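Local coordinates for protein possible adhesin (Caldicellulosiruptor kronotskyensis, PDB 4WA0) that probably mediates attachment of the bacterium to cellulose, this chain being the beta-helical C-terminal domain of a tapirin, at residues 34-39 with 53-58. Residues are numbered along the deposited sequence; the frame is centred on the assembly and turned at random.
Sequences GGDLTI and KGEMVI
The backbone O of Glu55 takes Leu37 N at 2.8 Å and a weak bond from an ordered water; Ser52 OG, bonded to Gly35 O, also lies within weak hydrogen-bonding reach of it. The same water lies 2.9 Å from Thr38 OG1, which ties that hydroxyl to the neighbouring coil. From here the parallel ladder continues in register, Val57 N donating to Leu37 O and Ile39 N to Val57 O, with the two strands only 6° from parallel.

Where the strands begin, a side chain takes over the work of a backbone acceptor. Asp36 CG stands beside its own backbone N (chi1 -63°), and OD1 receives Glu55 N at 2.8 Å in an almost straight bond (176°), the donor standing above the carboxylate plane. OD1 also lies 3.5 Å from Gly54 CA. The Glu55 side chain runs beside that of Asp36, but its OE1 turns to Ser82 N and its OE2 stays 5.3 Å from Asp36 OD1.

On the inward face apolar side chains line up from coil to coil, as in other beta-helices: Ile39 CD1 meets Ile58 CG1 at 4.1 Å, and in one of two Leu37 conformers CD1 meets the selenomethionine methyl Met56 CE at 4.2 Å. Successive coils are thus joined by backbone hydrogen bonds within the sheet, with apolar rows inside, and the bond from Glu55 N would tend to stabilise Asp36 as a carboxylate despite its acidic neighbour.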
loop_
_atom_site.group_PDB
_atom_site.type_symbol
_atom_site.label_atom_id
_atom_site.label_comp_id
_atom_site.label_asym_id
_atom_site.label_seq_id
_atom_site.Cartn_x
_atom_site.Cartn_y
_atom_site.Cartn_z
ATOM N N GLY A 34 -9.021 -2.154 -5.034
ATOM C CA GLY A 34 -9.496 -3.078 -6.103
ATOM C C GLY A 34 -9.177 -2.579 -7.517
ATOM O O GLY A 34 -9.350 -3.288 -8.481
ATOM N N GLY A 35 -8.695 -1.363 -7.647
ATOM C CA GLY A 35 -8.188 -0.838 -8.898
ATOM C C GLY A 35 -6.825 -0.247 -8.749
ATOM O O GLY A 35 -6.035 -0.680 -7.825
ATOM N N ASP A 36 -6.511 0.710 -9.623
ATOM C CA ASP A 36 -5.203 1.358 -9.533
ATOM C C ASP A 36 -5.012 2.108 -8.200
ATOM O O ASP A 36 -5.906 2.899 -7.764
ATOM C CB ASP A 36 -5.022 2.357 -10.717
ATOM C CG ASP A 36 -5.028 1.669 -12.106
ATOM O OD1 ASP A 36 -4.840 0.415 -12.173
ATOM O OD2 ASP A 36 -5.236 2.432 -13.105
ATOM N N LEU A 37 -3.866 1.892 -7.575
ATOM C CA LEU A 37 -3.500 2.519 -6.268
ATOM C C LEU A 37 -2.385 3.559 -6.449
ATOM O O LEU A 37 -1.231 3.185 -6.759
ATOM C CB LEU A 37 -3.088 1.413 -5.316
ATOM C CG LEU A 37 -3.336 1.614 -3.824
ATOM C CD1 LEU A 37 -3.147 0.330 -2.988
ATOM C CD2 LEU A 37 -2.425 2.748 -3.311
ATOM N N THR A 38 -2.712 4.857 -6.267
ATOM C CA THR A 38 -1.824 5.958 -6.435
ATOM C C THR A 38 -1.580 6.580 -5.090
ATOM O O THR A 38 -2.492 7.109 -4.424
ATOM C CB THR A 38 -2.381 6.970 -7.422
ATOM O OG1 THR A 38 -2.585 6.288 -8.694
ATOM C CG2 THR A 38 -1.388 8.030 -7.593
ATOM N N ILE A 39 -0.339 6.404 -4.679
ATOM C CA ILE A 39 0.133 6.897 -3.367
ATOM C C ILE A 39 0.805 8.237 -3.579
ATOM O O ILE A 39 1.917 8.347 -4.196
ATOM C CB ILE A 39 1.091 5.896 -2.716
ATOM C CG1 ILE A 39 0.397 4.543 -2.488
ATOM C CG2 ILE A 39 1.618 6.467 -1.390
ATOM C CD1 ILE A 39 1.273 3.452 -1.846
ATOM N N LYS A 53 -5.093 -4.306 -6.922
ATOM C CA LYS A 53 -5.548 -5.142 -8.084
ATOM C C LYS A 53 -5.482 -4.403 -9.398
ATOM O O LYS A 53 -6.120 -4.729 -10.350
ATOM C CB LYS A 53 -6.907 -5.734 -7.818
ATOM C CG LYS A 53 -6.895 -6.682 -6.617
ATOM C CD LYS A 53 -7.885 -7.847 -6.798
ATOM C CE LYS A 53 -7.609 -9.030 -5.873
ATOM N NZ LYS A 53 -8.755 -9.972 -5.917
ATOM N N GLY A 54 -4.574 -3.481 -9.499
ATOM C CA GLY A 54 -4.329 -2.663 -10.679
ATOM C C GLY A 54 -2.889 -2.218 -10.675
ATOM O O GLY A 54 -2.019 -3.012 -10.252
ATOM N N GLU A 55 -2.624 -1.029 -11.195
ATOM C CA GLU A 55 -1.335 -0.428 -11.245
ATOM C C GLU A 55 -1.072 0.169 -9.844
ATOM O O GLU A 55 -2.021 0.638 -9.238
ATOM C CB GLU A 55 -1.378 0.741 -12.198
ATOM C CG GLU A 55 -1.691 0.393 -13.644
ATOM C CD GLU A 55 -0.633 -0.391 -14.357
ATOM O OE1 GLU A 55 0.483 -0.590 -13.841
ATOM O OE2 GLU A 55 -0.911 -0.757 -15.522
HETATM N N MSE A 56 0.166 0.146 -9.346
HETATM C CA MSE A 56 0.537 0.908 -8.142
HETATM C C MSE A 56 1.511 1.912 -8.574
HETATM O O MSE A 56 2.477 1.612 -9.285
HETATM C CB MSE A 56 1.182 0.055 -7.065
HETATM C CG MSE A 56 1.533 0.811 -5.776
HETATM SE SE MSE A 56 1.975 -0.472 -4.343
HETATM C CE MSE A 56 0.441 -1.529 -3.951
ATOM N N VAL A 57 1.289 3.138 -8.144
ATOM C CA VAL A 57 2.202 4.255 -8.431
ATOM C C VAL A 57 2.480 4.948 -7.116
ATOM O O VAL A 57 1.523 5.277 -6.372
ATOM C CB VAL A 57 1.552 5.246 -9.405
ATOM C CG1 VAL A 57 2.404 6.489 -9.597
ATOM C CG2 VAL A 57 1.331 4.580 -10.751
ATOM N N ILE A 58 3.756 5.258 -6.890
ATOM C CA ILE A 58 4.224 5.940 -5.676
ATOM C C ILE A 58 4.904 7.203 -6.124
ATOM O O ILE A 58 5.891 7.157 -6.769
ATOM C CB ILE A 58 5.128 5.109 -4.756
ATOM C CG1 ILE A 58 4.478 3.764 -4.461
ATOM C CG2 ILE A 58 5.492 5.962 -3.513
ATOM C CD1 ILE A 58 5.379 2.789 -3.697
HETATM O O HOH W 1 -1.872 3.787 -9.999
#